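Local coordinates for protein clp gene regulator (ClgR) (PDB 3F52) that probably binds regulatory DNA through a helix-turn-helix domain and activates transcription of the clp protease genes, at residues Glu49-Ser54 / Cys77-Ala82; Arg34-Asp39 / Leu88-Gly93; Pro55-Glu60 / Lys66-Glu71; Leu72-Cys77 / Ala82-Val87. All coordinates share one frame; numbering follows the deposited sequence.

Contact 1. Residues Glu49-Ser54 / Cys77-Ala82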
loop_
_atom_site.group_PDB
_atom_site.type_symbol
_atom_site.label_atom_id
_atom_site.label_comp_id
_atom_site.label_asym_id
_atom_site.label_seq_id
_atom_site.Cartn_x
_atom_site.Cartn_y
_atom_site.Cartn_z
ATOM N N GLU B 49 12.953 -11.263 13.673
ATOM C CA GLU B 49 12.700 -12.625 14.162
ATOM C C GLU B 49 11.207 -12.893 14.412
ATOM O O GLU B 49 10.696 -13.932 13.991
ATOM C CB GLU B 49 13.597 -13.035 15.345
ATOM C CG GLU B 49 13.625 -12.098 16.538
ATOM C CD GLU B 49 14.591 -12.563 17.642
ATOM O OE1 GLU B 49 15.526 -13.353 17.354
ATOM O OE2 GLU B 49 14.414 -12.132 18.809
ATOM N N ALA B 50 10.512 -11.945 15.049
ATOM C CA ALA B 50 9.066 -12.054 15.260
ATOM C C ALA B 50 8.286 -12.226 13.939
ATOM O O ALA B 50 7.316 -12.984 13.889
ATOM C CB ALA B 50 8.550 -10.847 16.048
ATOM N N SER B 51 8.735 -11.551 12.877
ATOM C CA SER B 51 8.076 -11.584 11.552
ATOM C C SER B 51 8.562 -12.691 10.612
ATOM O O SER B 51 8.084 -12.813 9.479
ATOM C CB SER B 51 8.227 -10.232 10.848
ATOM O OG SER B 51 7.789 -9.174 11.680
ATOM N N ARG B 52 9.515 -13.488 11.081
ATOM C CA ARG B 52 10.076 -14.590 10.295
ATOM C C ARG B 52 10.761 -14.102 9.012
ATOM O O ARG B 52 10.727 -14.786 7.991
ATOM C CB ARG B 52 9.003 -15.657 9.985
ATOM C CG ARG B 52 8.178 -16.152 11.193
ATOM C CD ARG B 52 8.995 -17.025 12.147
ATOM N NE ARG B 52 10.160 -16.320 12.694
ATOM C CZ ARG B 52 11.427 -16.729 12.592
ATOM N NH1 ARG B 52 12.397 -15.991 13.126
ATOM N NH2 ARG B 52 11.730 -17.870 11.971
ATOM N N VAL B 53 11.381 -12.922 9.087
ATOM C CA VAL B 53 12.188 -12.370 7.987
ATOM C C VAL B 53 13.596 -11.997 8.496
ATOM O O VAL B 53 13.793 -11.845 9.702
ATOM C CB VAL B 53 11.494 -11.130 7.335
ATOM C CG1 VAL B 53 10.070 -11.463 6.901
ATOM C CG2 VAL B 53 11.494 -9.942 8.276
ATOM N N SER B 54 14.576 -11.867 7.600
ATOM C CA SER B 54 15.906 -11.399 8.007
ATOM C C SER B 54 15.890 -9.891 8.364
ATOM O O SER B 54 15.062 -9.143 7.845
ATOM C CB SER B 54 16.945 -11.697 6.915
ATOM O OG SER B 54 16.733 -10.849 5.797
ATOM N N CYS B 77 2.809 -6.303 10.708
ATOM C CA CYS B 77 1.901 -5.520 11.538
ATOM C C CYS B 77 1.389 -6.292 12.761
ATOM O O CYS B 77 1.355 -5.746 13.858
ATOM C CB CYS B 77 0.739 -4.975 10.707
ATOM S SG CYS B 77 1.288 -3.776 9.470
ATOM N N HIS B 78 0.962 -7.541 12.575
ATOM C CA HIS B 78 0.574 -8.386 13.727
ATOM C C HIS B 78 1.690 -8.482 14.779
ATOM O O HIS B 78 1.433 -8.360 15.980
ATOM C CB HIS B 78 0.112 -9.781 13.286
ATOM C CG HIS B 78 -0.437 -10.615 14.406
ATOM N ND1 HIS B 78 0.316 -11.561 15.071
ATOM C CD2 HIS B 78 -1.663 -10.641 14.980
ATOM C CE1 HIS B 78 -0.424 -12.138 16.002
ATOM N NE2 HIS B 78 -1.629 -11.596 15.968
ATOM N N ALA B 79 2.928 -8.681 14.321
ATOM C CA ALA B 79 4.098 -8.710 15.210
ATOM C C ALA B 79 4.326 -7.376 15.947
ATOM O O ALA B 79 4.817 -7.368 17.075
ATOM C CB ALA B 79 5.331 -9.122 14.449
ATOM N N LEU B 80 3.970 -6.261 15.316
ATOM C CA LEU B 80 3.995 -4.940 15.964
ATOM C C LEU B 80 2.755 -4.673 16.811
ATOM O O LEU B 80 2.707 -3.690 17.560
ATOM C CB LEU B 80 4.107 -3.828 14.909
ATOM C CG LEU B 80 5.460 -3.556 14.241
ATOM C CD1 LEU B 80 5.268 -2.710 12.990
ATOM C CD2 LEU B 80 6.431 -2.903 15.230
ATOM N N GLY B 81 1.737 -5.517 16.680
ATOM C CA GLY B 81 0.474 -5.299 17.388
ATOM C C GLY B 81 -0.279 -4.116 16.808
ATOM O O GLY B 81 -1.063 -3.466 17.504
ATOM N N ALA B 82 -0.041 -3.851 15.526
ATOM C CA ALA B 82 -0.635 -2.726 14.816
ATOM C C ALA B 82 -1.610 -3.260 13.774
ATOM O O ALA B 82 -1.410 -4.363 13.263
ATOM C CB ALA B 82 0.475 -1.910 14.135
#
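Ala50, in the last turn of helix 44-51, meets Ala79, near the end of helix 70-80, and the backbones come so close that their CA atoms are 6.0 Å apart. Side chains no larger than a methyl permit this: Ala50 CB rests 4.0 Å from Ala79 CB, each methyl pointing at the other helix. Ser51 completes the touch from the flank, its OG lying 3.7 Å from Ala79 CB. This hydroxyl is turned to the side of its own backbone N (chi1 -53°), where it bonds to Leu47 O one turn back, so a buried polar atom is satisfied within its own helix and can sit beside a methyl. Helix 44-51 is the first helix of the helix-turn-helix, and 52-54 is the turn, with Ser54 OG capping Tyr57 N at the start of the second. Both helices of the contact finish in Schellman motifs, at Arg52 and at Gly81, each with positive phi. Glycine adopts that backbone readily; Arg52 adopts it while its side chain folds back. Arg52 NE and NH1 each lie 2.8 Å from Glu49 O, and this oxygen lies in the guanidinium plane. NE comes nearly head-on to the carbonyl and NH1 on a lone pair; with Arg52 N at 3.2 Å, three donors grip Glu49 O at the helix end.

Contact 2. Residues Arg34-Asp39 / Leu88-Gly93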
loop_
_atom_site.group_PDB
_atom_site.type_symbol
_atom_site.label_atom_id
_atom_site.label_comp_id
_atom_site.label_asym_id
_atom_site.label_seq_id
_atom_site.Cartn_x
_atom_site.Cartn_y
_atom_site.Cartn_z
ATOM N N ARG B 34 8.622 1.725 10.244
ATOM C CA ARG B 34 9.743 2.127 11.101
ATOM C C ARG B 34 9.258 2.934 12.316
ATOM O O ARG B 34 9.691 2.703 13.454
ATOM C CB ARG B 34 10.778 2.937 10.316
ATOM C CG ARG B 34 12.015 3.286 11.177
ATOM C CD ARG B 34 12.972 4.285 10.500
ATOM N NE ARG B 34 13.274 3.957 9.100
ATOM C CZ ARG B 34 12.851 4.672 8.045
ATOM N NH1 ARG B 34 13.181 4.282 6.820
ATOM N NH2 ARG B 34 12.121 5.796 8.216
ATOM N N SER B 35 8.335 3.866 12.080
ATOM C CA SER B 35 7.825 4.666 13.183
ATOM C C SER B 35 6.989 3.820 14.180
ATOM O O SER B 35 7.111 4.025 15.391
ATOM C CB SER B 35 7.103 5.936 12.695
ATOM O OG SER B 35 5.771 5.664 12.369
ATOM N N PHE B 36 6.208 2.847 13.700
ATOM C CA PHE B 36 5.463 1.948 14.594
ATOM C C PHE B 36 6.428 1.082 15.408
ATOM O O PHE B 36 6.184 0.798 16.585
ATOM C CB PHE B 36 4.501 1.037 13.826
ATOM C CG PHE B 36 3.148 1.655 13.544
ATOM C CD1 PHE B 36 2.985 2.578 12.502
ATOM C CD2 PHE B 36 2.038 1.314 14.310
ATOM C CE1 PHE B 36 1.726 3.149 12.221
ATOM C CE2 PHE B 36 0.760 1.871 14.040
ATOM C CZ PHE B 36 0.613 2.796 12.995
ATOM N N ARG B 37 7.516 0.654 14.778
ATOM C CA ARG B 37 8.544 -0.134 15.481
ATOM C C ARG B 37 9.257 0.702 16.537
ATOM O O ARG B 37 9.492 0.238 17.666
ATOM C CB ARG B 37 9.557 -0.728 14.485
ATOM C CG ARG B 37 10.653 -1.547 15.162
ATOM C CD ARG B 37 11.550 -2.276 14.165
ATOM N NE ARG B 37 12.327 -1.383 13.308
ATOM C CZ ARG B 37 13.402 -0.695 13.694
ATOM N NH1 ARG B 37 13.848 -0.751 14.950
ATOM N NH2 ARG B 37 14.039 0.065 12.816
ATOM N N ALA B 38 9.596 1.939 16.181
ATOM C CA ALA B 38 10.285 2.835 17.107
ATOM C C ALA B 38 9.399 3.168 18.293
ATOM O O ALA B 38 9.875 3.210 19.432
ATOM C CB ALA B 38 10.735 4.098 16.400
ATOM N N ASP B 39 8.111 3.392 18.028
ATOM C CA ASP B 39 7.141 3.683 19.084
ATOM C C ASP B 39 7.070 2.545 20.094
ATOM O O ASP B 39 6.894 2.775 21.293
ATOM C CB ASP B 39 5.736 3.921 18.509
ATOM C CG ASP B 39 5.569 5.307 17.872
ATOM O OD1 ASP B 39 6.445 6.183 18.059
ATOM O OD2 ASP B 39 4.542 5.519 17.180
ATOM N N LEU B 88 -1.217 1.938 7.193
ATOM C CA LEU B 88 -1.521 2.551 5.887
ATOM C C LEU B 88 -1.911 4.045 5.984
ATOM O O LEU B 88 -1.459 4.876 5.186
ATOM C CB LEU B 88 -2.612 1.761 5.170
ATOM C CG LEU B 88 -2.898 2.114 3.707
ATOM C CD1 LEU B 88 -1.635 1.921 2.851
ATOM C CD2 LEU B 88 -4.032 1.223 3.176
ATOM N N ILE B 89 -2.737 4.398 6.956
ATOM C CA ILE B 89 -3.076 5.789 7.106
ATOM C C ILE B 89 -1.829 6.612 7.521
ATOM O O ILE B 89 -1.635 7.729 7.046
ATOM C CB ILE B 89 -4.316 6.000 8.028
ATOM C CG1 ILE B 89 -4.954 7.369 7.766
ATOM C CG2 ILE B 89 -3.959 5.813 9.471
ATOM C CD1 ILE B 89 -5.727 7.388 6.452
ATOM N N GLU B 90 -0.962 6.058 8.371
ATOM C CA GLU B 90 0.294 6.745 8.689
ATOM C C GLU B 90 1.153 6.957 7.419
ATOM O O GLU B 90 1.724 8.046 7.211
ATOM C CB GLU B 90 1.102 5.967 9.744
ATOM C CG GLU B 90 2.341 6.710 10.285
ATOM C CD GLU B 90 1.997 8.075 10.898
ATOM O OE1 GLU B 90 0.991 8.183 11.656
ATOM O OE2 GLU B 90 2.753 9.048 10.657
ATOM N N ALA B 91 1.221 5.927 6.582
ATOM C CA ALA B 91 1.958 5.985 5.322
ATOM C C ALA B 91 1.447 7.119 4.425
ATOM O O ALA B 91 2.227 7.813 3.758
ATOM C CB ALA B 91 1.841 4.660 4.617
ATOM N N ALA B 92 0.137 7.392 4.447
ATOM C CA ALA B 92 -0.412 8.523 3.697
ATOM C C ALA B 92 0.242 9.836 4.117
ATOM O O ALA B 92 0.431 10.720 3.282
ATOM C CB ALA B 92 -1.986 8.601 3.827
ATOM N N GLY B 93 0.637 9.931 5.391
ATOM C CA GLY B 93 1.294 11.131 5.904
ATOM C C GLY B 93 2.677 11.348 5.314
ATOM O O GLY B 93 3.218 12.428 5.435
HETATM O O HOH W 1 5.416 8.293 10.705
#
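Phe36 and Glu90 join the first and last helices, 25-40 and 84-92, of the five-helix domain that carries the helix-turn-helix. The tight part is apolar: Glu90 CB lies at the edge of the Phe36 ring, in its plane, 3.8 Å from CE1, with CG a little farther at 4.1 Å. Although the phenyl does not leave its backbone straight toward helix 84-92, it is long enough to bring its far edge there, and it also packs on Leu80 and Val87, a bulky flat group well suited to filling the angle between three helices. The outer part is looser and wet. Glu90 starts with CG anti to its N, then bends at chi2 (57°), which turns the carboxylate away from the ring toward solvent while the aliphatic carbons stay against Phe36; ring and carboxylate planes lie 64° apart. Ser35, one residue before Phe36, offers a small hydroxyl on this side, already bonded to Ala32 O of its own helix. Its OG touches Glu90 only through CG, at 4.1 Å, and the polar groups are joined indirectly. One water bridges them, 3.1 Å from Ser35 OG and donating to Glu90 OE2 over 2.8 Å.

Contact 3. Residues Pro55-Glu60 / Lys66-Glu71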
loop_
_atom_site.group_PDB
_atom_site.type_symbol
_atom_site.label_atom_id
_atom_site.label_comp_id
_atom_site.label_asym_id
_atom_site.label_seq_id
_atom_site.Cartn_x
_atom_site.Cartn_y
_atom_site.Cartn_z
ATOM N N PRO B 55 16.794 -9.445 9.266
ATOM C CA PRO B 55 16.902 -8.001 9.523
ATOM C C PRO B 55 17.216 -7.166 8.256
ATOM O O PRO B 55 16.757 -6.035 8.142
ATOM C CB PRO B 55 18.045 -7.899 10.543
ATOM C CG PRO B 55 18.756 -9.222 10.484
ATOM C CD PRO B 55 17.715 -10.227 10.106
ATOM N N GLY B 56 18.005 -7.724 7.333
ATOM C CA GLY B 56 18.287 -7.072 6.054
ATOM C C GLY B 56 17.018 -6.849 5.260
ATOM O O GLY B 56 16.824 -5.755 4.684
ATOM N N TYR B 57 16.157 -7.877 5.215
ATOM C CA TYR B 57 14.874 -7.780 4.537
ATOM C C TYR B 57 14.013 -6.660 5.168
ATOM O O TYR B 57 13.472 -5.788 4.474
ATOM C CB TYR B 57 14.099 -9.119 4.519
ATOM C CG TYR B 57 12.706 -8.936 3.913
ATOM C CD1 TYR B 57 12.465 -9.193 2.560
ATOM C CD2 TYR B 57 11.645 -8.461 4.683
ATOM C CE1 TYR B 57 11.197 -8.991 1.995
ATOM C CE2 TYR B 57 10.380 -8.244 4.132
ATOM C CZ TYR B 57 10.165 -8.518 2.785
ATOM O OH TYR B 57 8.911 -8.299 2.238
ATOM N N LEU B 58 13.900 -6.694 6.495
ATOM C CA LEU B 58 13.123 -5.698 7.209
ATOM C C LEU B 58 13.685 -4.303 6.988
ATOM O O LEU B 58 12.920 -3.349 6.806
ATOM C CB LEU B 58 13.067 -6.011 8.715
ATOM C CG LEU B 58 12.199 -5.024 9.517
ATOM C CD1 LEU B 58 10.755 -4.881 8.974
ATOM C CD2 LEU B 58 12.186 -5.374 11.010
ATOM N N SER B 59 15.010 -4.187 7.026
ATOM C CA SER B 59 15.669 -2.901 6.841
ATOM C C SER B 59 15.328 -2.340 5.451
ATOM O O SER B 59 14.950 -1.164 5.318
ATOM C CB SER B 59 17.169 -3.048 7.009
ATOM O OG SER B 59 17.821 -1.820 6.733
ATOM N N GLU B 60 15.457 -3.185 4.424
ATOM C CA GLU B 60 15.085 -2.798 3.043
ATOM C C GLU B 60 13.592 -2.457 2.902
ATOM O O GLU B 60 13.235 -1.499 2.216
ATOM C CB GLU B 60 15.519 -3.866 2.032
ATOM C CG GLU B 60 17.031 -3.827 1.820
ATOM C CD GLU B 60 17.554 -5.056 1.141
ATOM O OE1 GLU B 60 16.718 -5.924 0.764
ATOM O OE2 GLU B 60 18.802 -5.159 1.005
ATOM N N LYS B 66 11.730 -2.627 -0.800
ATOM C CA LYS B 66 11.057 -3.901 -1.055
ATOM C C LYS B 66 9.583 -3.698 -1.289
ATOM O O LYS B 66 8.930 -2.981 -0.535
ATOM C CB LYS B 66 11.183 -4.833 0.154
ATOM C CG LYS B 66 12.515 -5.388 0.382
ATOM C CD LYS B 66 12.794 -6.562 -0.527
ATOM C CE LYS B 66 14.065 -7.257 -0.076
ATOM N NZ LYS B 66 14.662 -8.053 -1.174
ATOM N N GLU B 67 9.050 -4.355 -2.309
ATOM C CA GLU B 67 7.611 -4.454 -2.460
ATOM C C GLU B 67 7.131 -5.689 -1.676
ATOM O O GLU B 67 7.534 -6.814 -2.005
ATOM C CB GLU B 67 7.267 -4.607 -3.940
ATOM C CG GLU B 67 7.404 -3.331 -4.777
ATOM C CD GLU B 67 6.326 -2.298 -4.440
ATOM O OE1 GLU B 67 5.114 -2.645 -4.316
ATOM O OE2 GLU B 67 6.706 -1.130 -4.274
ATOM N N VAL B 68 6.293 -5.475 -0.667
ATOM C CA VAL B 68 5.881 -6.524 0.294
ATOM C C VAL B 68 4.530 -7.079 -0.138
ATOM O O VAL B 68 3.683 -6.312 -0.586
ATOM C CB VAL B 68 5.817 -5.946 1.760
ATOM C CG1 VAL B 68 4.744 -4.864 1.941
ATOM C CG2 VAL B 68 5.605 -7.046 2.801
ATOM N N SER B 69 4.337 -8.399 -0.047
ATOM C CA SER B 69 3.006 -8.983 -0.278
ATOM C C SER B 69 2.048 -8.497 0.814
ATOM O O SER B 69 2.468 -8.089 1.916
ATOM C CB SER B 69 3.054 -10.513 -0.297
ATOM O OG SER B 69 3.227 -11.021 1.021
ATOM N N SER B 70 0.753 -8.526 0.523
ATOM C CA SER B 70 -0.242 -8.160 1.537
ATOM C C SER B 70 -0.143 -9.069 2.771
ATOM O O SER B 70 -0.307 -8.595 3.888
ATOM C CB SER B 70 -1.659 -8.221 0.964
ATOM O OG SER B 70 -1.789 -7.255 -0.073
ATOM N N GLU B 71 0.134 -10.353 2.543
ATOM C CA GLU B 71 0.163 -11.359 3.616
ATOM C C GLU B 71 1.365 -11.107 4.515
ATOM O O GLU B 71 1.244 -11.160 5.728
ATOM C CB GLU B 71 0.197 -12.783 3.042
ATOM C CG GLU B 71 -1.101 -13.232 2.376
ATOM C CD GLU B 71 -1.187 -12.846 0.893
ATOM O OE1 GLU B 71 -0.324 -12.084 0.399
ATOM O OE2 GLU B 71 -2.123 -13.322 0.214
#
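Tyr57, Glu60 and Lys66 tie helix 55-62, the second helix of the helix-turn-helix and in this family usually the recognition helix, to the loop that leads into helix 70-80. Lys66 does most of the work through its shape. After a sharp bend at chi2 (-80°) the chain straightens and runs between the two side chains of the helix: CG touches Glu60 CB at 3.8 Å, while CE comes 3.6 Å from Tyr57 CD1, meeting the ring obliquely. A lysine suits this course, since its long aliphatic chain can pass along Glu60 CB and the ring before the charge is reached. Glu60 is extended beyond CG; its OE1 lies beside Lys66 CE, at 3.1 Å, and reaches NZ at 3.5 Å, a long salt bridge. Tyr57 has CG anti to its N (chi1 175°), a torsion that sets the ring beside its own carbonyl carbon, and its far end comes up to segment 66-71; it also packs on Leu72. Next to Lys66 in the chain, Glu67 pairs with Arg26 of its own chain and hydrogen-bonds Ser70 of the second subunit; Glu71 forms a salt bridge to Arg26 of that subunit. Val68 closes the contact with one branch: CG2, anti to its own N, lies 3.6 Å from Tyr57 OH.

Contact 4. Residues Leu72-Cys77 / Ala82-Val87; sequences LLASVC and ASVADV
Cys77 O accepts from Ala82 N over 2.9 Å, the single hydrogen bond between the two segments, and it closes the turn that starts the chain on its way from helix 70-80 into helix 84-92. Next along the chain, Ser83 is the N-cap of the second helix: its OG accepts from Asp86 N at 3.1 Å, a role for which a short hydroxyl side chain is well suited. Apart from this polar turn, the side chains that meet are apolar. Cys77 turns its sulfur to the side of its own N (chi1 -66°), and SG lodges between two valine branches, 3.9 Å from Val84 CG2 and 3.7 Å from Val87 CG2; a thiol, small and only weakly polar, suits a place between two valines. Val84 works with both methyls. CG2 also lies over the backbone of Ala74, 3.8 Å from its CA, where the small side chain gives access, while CG1 meets Leu73 CD2 at 3.8 Å. Val84 N and Ala85 N, at the start of their helix, bond to Glu22 of the second subunit, and Leu73 packs on Leu25 of that subunit. Helix 25-40 also packs against the contact, Leu33 touching Cys77 and Val87, and Phe36 lying against Ala82 and Val87; helix 44-51 packs on Val76.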
loop_
_atom_site.group_PDB
_atom_site.type_symbol
_atom_site.label_atom_id
_atom_site.label_comp_id
_atom_site.label_asym_id
_atom_site.label_seq_id
_atom_site.Cartn_x
_atom_site.Cartn_y
_atom_site.Cartn_z
ATOM N N LEU B 72 2.510 -10.775 3.921
ATOM C CA LEU B 72 3.676 -10.480 4.739
ATOM C C LEU B 72 3.525 -9.154 5.491
ATOM O O LEU B 72 3.884 -9.048 6.669
ATOM C CB LEU B 72 4.957 -10.530 3.918
ATOM C CG LEU B 72 6.236 -10.284 4.731
ATOM C CD1 LEU B 72 6.374 -11.225 5.968
ATOM C CD2 LEU B 72 7.428 -10.447 3.846
ATOM N N LEU B 73 2.939 -8.152 4.845
ATOM C CA LEU B 73 2.649 -6.923 5.564
ATOM C C LEU B 73 1.749 -7.192 6.776
ATOM O O LEU B 73 1.954 -6.634 7.857
ATOM C CB LEU B 73 2.012 -5.874 4.637
ATOM C CG LEU B 73 1.590 -4.566 5.317
ATOM C CD1 LEU B 73 2.794 -3.826 5.947
ATOM C CD2 LEU B 73 0.883 -3.679 4.291
ATOM N N ALA B 74 0.734 -8.024 6.597
ATOM C CA ALA B 74 -0.155 -8.326 7.702
ATOM C C ALA B 74 0.636 -8.979 8.850
ATOM O O ALA B 74 0.392 -8.691 10.025
ATOM C CB ALA B 74 -1.287 -9.240 7.238
ATOM N N SER B 75 1.588 -9.837 8.504
ATOM C CA SER B 75 2.424 -10.522 9.504
ATOM C C SER B 75 3.303 -9.576 10.317
ATOM O O SER B 75 3.388 -9.699 11.546
ATOM C CB SER B 75 3.301 -11.566 8.826
ATOM O OG SER B 75 2.496 -12.629 8.404
ATOM N N VAL B 76 3.961 -8.654 9.625
ATOM C CA VAL B 76 4.814 -7.644 10.263
ATOM C C VAL B 76 3.982 -6.734 11.181
ATOM O O VAL B 76 4.383 -6.467 12.312
ATOM C CB VAL B 76 5.668 -6.837 9.209
ATOM C CG1 VAL B 76 6.495 -5.756 9.864
ATOM C CG2 VAL B 76 6.595 -7.784 8.410
ATOM N N CYS B 77 2.809 -6.303 10.708
ATOM C CA CYS B 77 1.901 -5.520 11.538
ATOM C C CYS B 77 1.389 -6.292 12.761
ATOM O O CYS B 77 1.355 -5.746 13.858
ATOM C CB CYS B 77 0.739 -4.975 10.707
ATOM S SG CYS B 77 1.288 -3.776 9.470
ATOM N N ALA B 82 -0.041 -3.851 15.526
ATOM C CA ALA B 82 -0.635 -2.726 14.816
ATOM C C ALA B 82 -1.610 -3.260 13.774
ATOM O O ALA B 82 -1.410 -4.363 13.263
ATOM C CB ALA B 82 0.475 -1.910 14.135
ATOM N N SER B 83 -2.674 -2.517 13.465
ATOM C CA SER B 83 -3.484 -2.900 12.295
ATOM C C SER B 83 -2.823 -2.409 11.015
ATOM O O SER B 83 -2.096 -1.413 11.028
ATOM C CB SER B 83 -4.925 -2.393 12.379
ATOM O OG SER B 83 -4.978 -0.977 12.305
ATOM N N VAL B 84 -3.058 -3.116 9.907
ATOM C CA VAL B 84 -2.560 -2.651 8.604
ATOM C C VAL B 84 -3.218 -1.281 8.268
ATOM O O VAL B 84 -2.578 -0.403 7.706
ATOM C CB VAL B 84 -2.813 -3.698 7.486
ATOM C CG1 VAL B 84 -2.419 -3.141 6.122
ATOM C CG2 VAL B 84 -2.046 -5.013 7.801
ATOM N N ALA B 85 -4.493 -1.126 8.618
ATOM C CA ALA B 85 -5.226 0.120 8.381
ATOM C C ALA B 85 -4.494 1.306 9.011
ATOM O O ALA B 85 -4.330 2.340 8.378
ATOM C CB ALA B 85 -6.669 0.021 8.926
ATOM N N ASP B 86 -4.037 1.148 10.251
ATOM C CA ASP B 86 -3.356 2.241 10.948
ATOM C C ASP B 86 -1.979 2.531 10.334
ATOM O O ASP B 86 -1.574 3.686 10.200
ATOM C CB ASP B 86 -3.225 1.957 12.456
ATOM C CG ASP B 86 -4.558 2.068 13.211
ATOM O OD1 ASP B 86 -5.560 2.641 12.683
ATOM O OD2 ASP B 86 -4.590 1.571 14.374
ATOM N N VAL B 87 -1.251 1.478 9.957
ATOM C CA VAL B 87 0.028 1.649 9.267
ATOM C C VAL B 87 -0.185 2.343 7.920
ATOM O O VAL B 87 0.564 3.245 7.564
ATOM C CB VAL B 87 0.765 0.290 9.121
ATOM C CG1 VAL B 87 2.015 0.423 8.256
ATOM C CG2 VAL B 87 1.122 -0.218 10.532
#

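Helix 70-80 meets helix 44-51, the first of the helix-turn-helix, in contact 1 and helix 84-92 in contact 4, while the loop leading into it meets helix 55-62 in contact 3. Contact 4, with four buried residues, is the most core-like and almost wholly apolar; contact 1 is partly buried and rests on alanines. Contacts 2 and 3 are surface contacts on opposite sides of the chain's centre, and there charge and water appear: a salt bridge in contact 3, a bridging water in contact 2. Phe36 connects contact 2 to contacts 1 and 4, touching Leu80 and Ala82 of contact 1 and Val87 of contact 4. Contacts 2, 3 and 4 also adjoin the second subunit, whereas contact 1 does not.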